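Local structure of ribonuclease VapC (6NKL) at residues K83-I95 with N117-W129. The protein probably acts as the magnesium-dependent RNase toxin of a bacterial toxin-antitoxin system, a member of the PIN-domain VapC family. Residues are numbered along the deposited sequence; the frame is centred on the assembly and turned at random.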
ATOM      1  N   LYS B  83       4.499   7.042 -10.326  1.00 33.47           N
ATOM      2  CA  LYS B  83       5.585   7.151 -11.294  1.00 30.03           C
ATOM      3  C   LYS B  83       6.199   5.794 -11.560  1.00 37.69           C
ATOM      4  O   LYS B  83       6.370   5.389 -12.712  1.00 35.62           O
ATOM      5  CB  LYS B  83       6.660   8.114 -10.786  1.00 37.27           C
ATOM      6  CG  LYS B  83       7.770   8.381 -11.792  1.00 44.12           C
ATOM      7  CD  LYS B  83       9.088   8.786 -11.109  1.00 52.52           C
ATOM      8  CE  LYS B  83       8.848   9.901 -10.089  1.00 54.99           C
ATOM      9  NZ  LYS B  83      10.074  10.248  -9.283  1.00 55.38           N
ATOM     10  N   TRP B  84       6.534   5.066 -10.492  1.00 29.51           N
ATOM     11  CA  TRP B  84       7.334   3.865 -10.659  1.00 33.20           C
ATOM     12  C   TRP B  84       6.482   2.684 -11.084  1.00 31.53           C
ATOM     13  O   TRP B  84       6.945   1.846 -11.861  1.00 34.93           O
ATOM     14  CB  TRP B  84       8.117   3.577  -9.359  1.00 36.61           C
ATOM     15  CG  TRP B  84       9.285   4.499  -9.276  1.00 31.80           C
ATOM     16  CD1 TRP B  84       9.455   5.562  -8.438  1.00 33.65           C
ATOM     17  CD2 TRP B  84      10.430   4.468 -10.120  1.00 31.06           C
ATOM     18  NE1 TRP B  84      10.649   6.187  -8.701  1.00 38.15           N
ATOM     19  CE2 TRP B  84      11.264   5.538  -9.740  1.00 38.88           C
ATOM     20  CE3 TRP B  84      10.826   3.641 -11.165  1.00 31.29           C
ATOM     21  CZ2 TRP B  84      12.486   5.802 -10.371  1.00 40.99           C
ATOM     22  CZ3 TRP B  84      12.044   3.895 -11.796  1.00 32.81           C
ATOM     23  CH2 TRP B  84      12.856   4.976 -11.404  1.00 33.47           C
ATOM     24  N   ALA B  85       5.236   2.613 -10.631  1.00 32.55           N
ATOM     25  CA  ALA B  85       4.319   1.620 -11.192  1.00 36.74           C
ATOM     26  C   ALA B  85       4.195   1.770 -12.706  1.00 40.59           C
ATOM     27  O   ALA B  85       4.118   0.779 -13.438  1.00 38.98           O
ATOM     28  CB  ALA B  85       2.936   1.752 -10.565  1.00 30.33           C
ATOM     29  N   ASN B  86       4.156   2.999 -13.194  1.00 36.48           N
ATOM     30  CA  ASN B  86       4.052   3.204 -14.642  1.00 41.73           C
ATOM     31  C   ASN B  86       5.327   2.745 -15.343  1.00 44.70           C
ATOM     32  O   ASN B  86       5.286   1.918 -16.262  1.00 42.47           O
ATOM     33  CB  ASN B  86       3.773   4.669 -14.926  1.00 35.83           C
ATOM     34  CG  ASN B  86       3.748   4.974 -16.398  1.00 50.41           C
ATOM     35  OD1 ASN B  86       4.554   5.768 -16.909  1.00 42.24           O
ATOM     36  ND2 ASN B  86       2.820   4.350 -17.096  1.00 43.83           N
ATOM     37  N   THR B  87       6.483   3.238 -14.882  1.00 43.93           N
ATOM     38  CA  THR B  87       7.758   2.810 -15.451  1.00 38.00           C
ATOM     39  C   THR B  87       7.910   1.297 -15.389  1.00 38.25           C
ATOM     40  O   THR B  87       8.291   0.665 -16.380  1.00 47.39           O
ATOM     41  CB  THR B  87       8.914   3.503 -14.728  1.00 41.53           C
ATOM     42  OG1 THR B  87       8.873   4.919 -14.966  1.00 38.79           O
ATOM     43  CG2 THR B  87      10.241   2.979 -15.206  1.00 45.86           C
ATOM     44  N   LEU B  88       7.579   0.686 -14.257  1.00 37.36           N
ATOM     45  CA  LEU B  88       7.832  -0.736 -14.110  1.00 39.97           C
ATOM     46  C   LEU B  88       6.852  -1.602 -14.884  1.00 41.87           C
ATOM     47  O   LEU B  88       7.080  -2.812 -14.993  1.00 40.98           O
ATOM     48  CB  LEU B  88       7.810  -1.113 -12.625  1.00 41.69           C
ATOM     49  CG  LEU B  88       8.927  -0.506 -11.762  1.00 40.42           C
ATOM     50  CD1 LEU B  88       8.696  -0.763 -10.285  1.00 44.86           C
ATOM     51  CD2 LEU B  88      10.268  -1.058 -12.142  1.00 44.48           C
ATOM     52  N   LYS B  89       5.780  -1.020 -15.426  1.00 46.14           N
ATOM     53  CA  LYS B  89       4.813  -1.801 -16.187  1.00 38.92           C
ATOM     54  C   LYS B  89       5.435  -2.349 -17.459  1.00 40.29           C
ATOM     55  O   LYS B  89       5.102  -3.454 -17.892  1.00 44.75           O
ATOM     56  CB  LYS B  89       3.602  -0.934 -16.528  1.00 45.67           C
ATOM     57  N   LYS B  90       6.337  -1.591 -18.065  1.00 45.66           N
ATOM     58  CA  LYS B  90       7.014  -2.026 -19.278  1.00 46.99           C
ATOM     59  C   LYS B  90       7.997  -3.161 -19.033  1.00 50.31           C
ATOM     60  O   LYS B  90       8.291  -3.916 -19.969  1.00 51.56           O
ATOM     61  CB  LYS B  90       7.744  -0.826 -19.887  1.00 60.17           C
ATOM     62  N   GLN B  91       8.479  -3.326 -17.799  1.00 47.22           N
ATOM     63  CA  GLN B  91       9.616  -4.190 -17.514  1.00 45.61           C
ATOM     64  C   GLN B  91       9.200  -5.565 -17.029  1.00 47.43           C
ATOM     65  O   GLN B  91      10.050  -6.334 -16.562  1.00 50.02           O
ATOM     66  CB  GLN B  91      10.525  -3.530 -16.487  1.00 42.51           C
ATOM     67  CG  GLN B  91      11.130  -2.218 -16.934  1.00 43.95           C
ATOM     68  CD  GLN B  91      11.979  -1.576 -15.833  1.00 45.19           C
ATOM     69  OE1 GLN B  91      12.425  -2.247 -14.890  1.00 45.39           O
ATOM     70  NE2 GLN B  91      12.218  -0.280 -15.955  1.00 42.41           N
ATOM     71  N   GLY B  92       7.913  -5.885 -17.106  1.00 54.10           N
ATOM     72  CA  GLY B  92       7.447  -7.222 -16.774  1.00 56.22           C
ATOM     73  C   GLY B  92       7.315  -7.544 -15.294  1.00 57.63           C
ATOM     74  O   GLY B  92       7.753  -8.617 -14.859  1.00 56.73           O
ATOM     75  N   ARG B  93       6.691  -6.655 -14.519  1.00 55.32           N
ATOM     76  CA  ARG B  93       6.543  -6.777 -13.070  1.00 54.23           C
ATOM     77  C   ARG B  93       7.809  -7.335 -12.402  1.00 44.70           C
ATOM     78  O   ARG B  93       7.763  -8.386 -11.761  1.00 52.34           O
ATOM     79  CB  ARG B  93       5.323  -7.619 -12.702  1.00 61.45           C
ATOM     80  CG  ARG B  93       4.987  -8.757 -13.650  1.00 67.93           C
ATOM     81  CD  ARG B  93       3.693  -9.452 -13.227  1.00 70.03           C
ATOM     82  NE  ARG B  93       2.520  -9.087 -14.029  1.00 56.65           N
ATOM     83  N   PRO B  94       8.948  -6.653 -12.548  1.00 37.85           N
ATOM     84  CA  PRO B  94      10.166  -7.120 -11.855  1.00 44.65           C
ATOM     85  C   PRO B  94      10.146  -6.926 -10.346  1.00 43.18           C
ATOM     86  O   PRO B  94      11.033  -7.473  -9.686  1.00 45.34           O
ATOM     87  CB  PRO B  94      11.280  -6.279 -12.488  1.00 39.86           C
ATOM     88  CG  PRO B  94      10.594  -5.037 -12.936  1.00 45.25           C
ATOM     89  CD  PRO B  94       9.217  -5.490 -13.405  1.00 44.82           C
ATOM     90  N   ILE B  95       9.194  -6.172  -9.783  1.00 35.05           N
ATOM     91  CA  ILE B  95       9.158  -5.896  -8.348  1.00 41.41           C
ATOM     92  C   ILE B  95       7.783  -6.260  -7.803  1.00 41.93           C
ATOM     93  O   ILE B  95       6.767  -5.832  -8.356  1.00 33.49           O
ATOM     94  CB  ILE B  95       9.492  -4.420  -8.069  1.00 37.49           C
ATOM     95  CG1 ILE B  95      10.889  -4.135  -8.614  1.00 42.62           C
ATOM     96  CG2 ILE B  95       9.406  -4.131  -6.578  1.00 42.57           C
ATOM     97  CD1 ILE B  95      11.374  -2.730  -8.420  1.00 36.84           C
ATOM     98  N   ASN B 117      18.715  -9.348  -0.373  1.00 46.66           N
ATOM     99  CA  ASN B 117      18.489 -10.154  -1.563  1.00 46.23           C
ATOM    100  C   ASN B 117      17.247  -9.701  -2.342  1.00 54.20           C
ATOM    101  O   ASN B 117      16.388 -10.500  -2.724  1.00 60.78           O
ATOM    102  CB  ASN B 117      18.396 -11.626  -1.161  1.00 54.32           C
ATOM    103  CG  ASN B 117      18.738 -12.565  -2.291  1.00 68.86           C
ATOM    104  OD1 ASN B 117      19.251 -12.147  -3.338  1.00 69.68           O
ATOM    105  ND2 ASN B 117      18.458 -13.852  -2.086  1.00 77.63           N
ATOM    106  N   VAL B 118      17.157  -8.397  -2.589  1.00 43.32           N
ATOM    107  CA  VAL B 118      16.169  -7.851  -3.514  1.00 43.11           C
ATOM    108  C   VAL B 118      16.914  -6.958  -4.497  1.00 35.94           C
ATOM    109  O   VAL B 118      16.832  -5.730  -4.430  1.00 35.48           O
ATOM    110  CB  VAL B 118      15.059  -7.078  -2.776  1.00 41.15           C
ATOM    111  CG1 VAL B 118      14.117  -6.464  -3.737  1.00 37.66           C
ATOM    112  CG2 VAL B 118      14.290  -8.012  -1.838  1.00 43.48           C
ATOM    113  N   LYS B 119      17.672  -7.564  -5.404  1.00 36.71           N
ATOM    114  CA  LYS B 119      18.419  -6.780  -6.379  1.00 32.86           C
ATOM    115  C   LYS B 119      17.496  -5.995  -7.310  1.00 33.86           C
ATOM    116  O   LYS B 119      17.923  -4.980  -7.877  1.00 39.73           O
ATOM    117  CB  LYS B 119      19.347  -7.715  -7.175  1.00 46.76           C
ATOM    118  CG  LYS B 119      20.802  -7.725  -6.695  1.00 43.79           C
ATOM    119  N   GLU B 120      16.241  -6.438  -7.454  1.00 33.61           N
ATOM    120  CA  GLU B 120      15.249  -5.718  -8.245  1.00 34.40           C
ATOM    121  C   GLU B 120      15.225  -4.235  -7.942  1.00 33.18           C
ATOM    122  O   GLU B 120      14.914  -3.422  -8.823  1.00 38.20           O
ATOM    123  CB  GLU B 120      13.839  -6.237  -7.977  1.00 38.79           C
ATOM    124  CG  GLU B 120      13.598  -7.654  -8.183  1.00 48.48           C
ATOM    125  CD  GLU B 120      13.860  -8.403  -6.940  1.00 44.02           C
ATOM    126  OE1 GLU B 120      15.054  -8.556  -6.649  1.00 40.92           O
ATOM    127  OE2 GLU B 120      12.881  -8.783  -6.253  1.00 49.04           O
ATOM    128  N   PHE B 121      15.432  -3.867  -6.670  1.00 35.56           N
ATOM    129  CA  PHE B 121      15.297  -2.465  -6.277  1.00 34.37           C
ATOM    130  C   PHE B 121      16.216  -1.551  -7.064  1.00 30.77           C
ATOM    131  O   PHE B 121      15.986  -0.334  -7.093  1.00 35.47           O
ATOM    132  CB  PHE B 121      15.572  -2.293  -4.772  1.00 37.73           C
ATOM    133  CG  PHE B 121      14.403  -2.682  -3.872  1.00 33.15           C
ATOM    134  CD1 PHE B 121      13.080  -2.400  -4.233  1.00 38.70           C
ATOM    135  CD2 PHE B 121      14.638  -3.307  -2.669  1.00 33.07           C
ATOM    136  CE1 PHE B 121      12.023  -2.754  -3.389  1.00 34.54           C
ATOM    137  CE2 PHE B 121      13.601  -3.646  -1.825  1.00 34.81           C
ATOM    138  CZ  PHE B 121      12.292  -3.367  -2.187  1.00 41.19           C
ATOM    139  N   GLN B 122      17.246  -2.091  -7.718  1.00 35.38           N
ATOM    140  CA  GLN B 122      18.104  -1.224  -8.528  1.00 39.11           C
ATOM    141  C   GLN B 122      17.349  -0.588  -9.690  1.00 34.15           C
ATOM    142  O   GLN B 122      17.811   0.430 -10.213  1.00 35.76           O
ATOM    143  CB  GLN B 122      19.311  -2.000  -9.074  1.00 41.44           C
ATOM    144  CG  GLN B 122      18.957  -3.076 -10.062  1.00 48.34           C
ATOM    145  CD  GLN B 122      20.099  -4.043 -10.357  1.00 58.78           C
ATOM    146  OE1 GLN B 122      21.190  -3.945  -9.783  1.00 60.30           O
ATOM    147  NE2 GLN B 122      19.841  -4.998 -11.252  1.00 56.90           N
ATOM    148  N   ARG B 123      16.197  -1.148 -10.094  1.00 31.36           N
ATOM    149  CA  ARG B 123      15.398  -0.547 -11.171  1.00 39.91           C
ATOM    150  C   ARG B 123      14.722   0.751 -10.737  1.00 40.48           C
ATOM    151  O   ARG B 123      14.301   1.552 -11.587  1.00 30.93           O
ATOM    152  CB  ARG B 123      14.328  -1.530 -11.650  1.00 36.05           C
ATOM    153  CG  ARG B 123      14.890  -2.886 -12.046  1.00 32.39           C
ATOM    154  CD  ARG B 123      13.800  -3.899 -12.250  1.00 39.58           C
ATOM    155  NE  ARG B 123      14.291  -5.142 -12.845  1.00 45.04           N
ATOM    156  CZ  ARG B 123      14.201  -5.448 -14.147  1.00 41.30           C
ATOM    157  NH1 ARG B 123      13.632  -4.611 -14.993  1.00 37.10           N
ATOM    158  NH2 ARG B 123      14.656  -6.613 -14.599  1.00 40.09           N
ATOM    159  N   ILE B 124      14.596   0.972  -9.432  1.00 34.59           N
ATOM    160  CA  ILE B 124      14.060   2.223  -8.914  1.00 28.18           C
ATOM    161  C   ILE B 124      15.276   3.114  -8.669  1.00 36.33           C
ATOM    162  O   ILE B 124      15.880   3.137  -7.588  1.00 34.47           O
ATOM    163  CB  ILE B 124      13.224   2.004  -7.666  1.00 34.93           C
ATOM    164  CG1 ILE B 124      12.162   0.936  -7.928  1.00 37.63           C
ATOM    165  CG2 ILE B 124      12.555   3.267  -7.277  1.00 26.92           C
ATOM    166  CD1 ILE B 124      11.454   0.510  -6.666  1.00 37.39           C
ATOM    167  N   THR B 125      15.625   3.882  -9.689  1.00 37.13           N
ATOM    168  CA  THR B 125      16.960   4.462  -9.756  1.00 37.58           C
ATOM    169  C   THR B 125      17.182   5.579  -8.757  1.00 33.90           C
ATOM    170  O   THR B 125      18.342   5.893  -8.472  1.00 39.13           O
ATOM    171  CB  THR B 125      17.202   4.966 -11.170  1.00 41.24           C
ATOM    172  OG1 THR B 125      16.196   5.927 -11.500  1.00 39.58           O
ATOM    173  CG2 THR B 125      17.106   3.807 -12.166  1.00 36.89           C
ATOM    174  N   ASP B 126      16.124   6.187  -8.212  1.00 30.59           N
ATOM    175  CA  ASP B 126      16.295   7.196  -7.168  1.00 40.66           C
ATOM    176  C   ASP B 126      16.116   6.651  -5.747  1.00 39.18           C
ATOM    177  O   ASP B 126      16.122   7.429  -4.782  1.00 36.22           O
ATOM    178  CB  ASP B 126      15.363   8.388  -7.412  1.00 42.49           C
ATOM    179  CG  ASP B 126      13.905   8.062  -7.260  1.00 49.76           C
ATOM    180  OD1 ASP B 126      13.144   8.998  -6.875  1.00 55.92           O
ATOM    181  OD2 ASP B 126      13.507   6.910  -7.545  1.00 46.69           O
ATOM    182  N   LEU B 127      16.002   5.338  -5.593  1.00 37.88           N
ATOM    183  CA  LEU B 127      15.893   4.734  -4.275  1.00 34.04           C
ATOM    184  C   LEU B 127      17.271   4.613  -3.655  1.00 30.44           C
ATOM    185  O   LEU B 127      18.186   4.070  -4.273  1.00 32.48           O
ATOM    186  CB  LEU B 127      15.247   3.353  -4.382  1.00 27.18           C
ATOM    187  CG  LEU B 127      15.188   2.538  -3.105  1.00 26.99           C
ATOM    188  CD1 LEU B 127      14.362   3.274  -2.097  1.00 29.71           C
ATOM    189  CD2 LEU B 127      14.593   1.188  -3.410  1.00 31.49           C
ATOM    190  N   GLN B 128      17.407   5.087  -2.428  1.00 32.85           N
ATOM    191  CA  GLN B 128      18.603   4.822  -1.641  1.00 30.87           C
ATOM    192  C   GLN B 128      18.386   3.530  -0.850  1.00 31.24           C
ATOM    193  O   GLN B 128      17.439   3.429  -0.065  1.00 29.55           O
ATOM    194  CB  GLN B 128      18.884   6.000  -0.711  1.00 33.25           C
ATOM    195  CG  GLN B 128      19.031   7.343  -1.449  1.00 32.72           C
ATOM    196  CD  GLN B 128      19.439   8.445  -0.507  1.00 41.58           C
ATOM    197  OE1 GLN B 128      20.504   8.383   0.108  1.00 37.92           O
ATOM    198  NE2 GLN B 128      18.589   9.459  -0.374  1.00 46.11           N
ATOM    199  N   TRP B 129      19.239   2.535  -1.068  1.00 24.19           N
ATOM    200  CA  TRP B 129      19.091   1.298  -0.333  1.00 29.75           C
ATOM    201  C   TRP B 129      20.436   0.613  -0.151  1.00 37.09           C
ATOM    202  O   TRP B 129      21.439   0.933  -0.807  1.00 35.76           O
ATOM    203  CB  TRP B 129      18.098   0.361  -1.018  1.00 30.10           C
ATOM    204  CG  TRP B 129      18.549  -0.022  -2.363  1.00 31.96           C
ATOM    205  CD1 TRP B 129      18.529   0.746  -3.478  1.00 35.76           C
ATOM    206  CD2 TRP B 129      19.127  -1.267  -2.734  1.00 36.08           C
ATOM    207  NE1 TRP B 129      19.045   0.048  -4.535  1.00 36.62           N
ATOM    208  CE2 TRP B 129      19.414  -1.197  -4.109  1.00 38.94           C
ATOM    209  CE3 TRP B 129      19.403  -2.450  -2.042  1.00 39.32           C
ATOM    210  CZ2 TRP B 129      19.988  -2.259  -4.808  1.00 38.90           C
ATOM    211  CZ3 TRP B 129      19.974  -3.503  -2.727  1.00 41.98           C
ATOM    212  CH2 TRP B 129      20.255  -3.403  -4.102  1.00 41.85           C
TER
HETATM  213  O   HOH W   1      10.467   8.855  -7.323  1.00 35.64           O
HETATM  214  O   HOH W   2      14.059   1.129 -14.289  1.00 39.03           O
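With CG of Trp84 turned beside its own backbone N (chi1 -77°), the indole reaches from helix 75-89 across to Ile124. There CG2 of Ile124, on the side of its CA-CB bond remote from the backbone N, sits over the five-membered ring in a CH-pi contact, 3.6 Å from the ring centroid and nearly along the normal. CD of Lys83 covers the opposite face off-centre, so the ring is held between a neighbour in its own helix and the incoming isoleucine. Its six-membered part runs on to the backbone of 123-125, Trp84 CZ3 lying 3.3 Å from Arg123 O. The carboxylate of Asp126 runs alongside the indole in the opposite sense, the two planes 31° apart. A water takes a hydrogen bond from Trp84 NE1 (3.0 Å) and gives one to Asp126 OD1. In this PIN domain the 3-10 segment 119-123 and the turn 124-127 connect the parallel strands 112-115 and 128-131, and the contact sets that connection against the end of helix 75-89 and the loop leading into helix 97-109. There CD1 of Ile95 meets Ile124 CD1 at 3.7 Å, and Ile95 CG1 lies against Glu120 CB. Ile95 also packs near Asp99, and Phe121 near Asp6, both predicted magnesium ligands. Toward the surface Arg123 lays one guanidinium face on Pro94, and Pro94 CB lies 3.2 Å from Arg123 NE. Arg123 NH1 donates to Gln91 OE1 at 2.7 Å; the acceptor is in the guanidinium plane, whereas the donor is tilted 34° from the amide carbonyl plane. The other end of that amide, Gln91 NE2, donates to a second water, which in turn donates to Arg123 O at 2.7 Å.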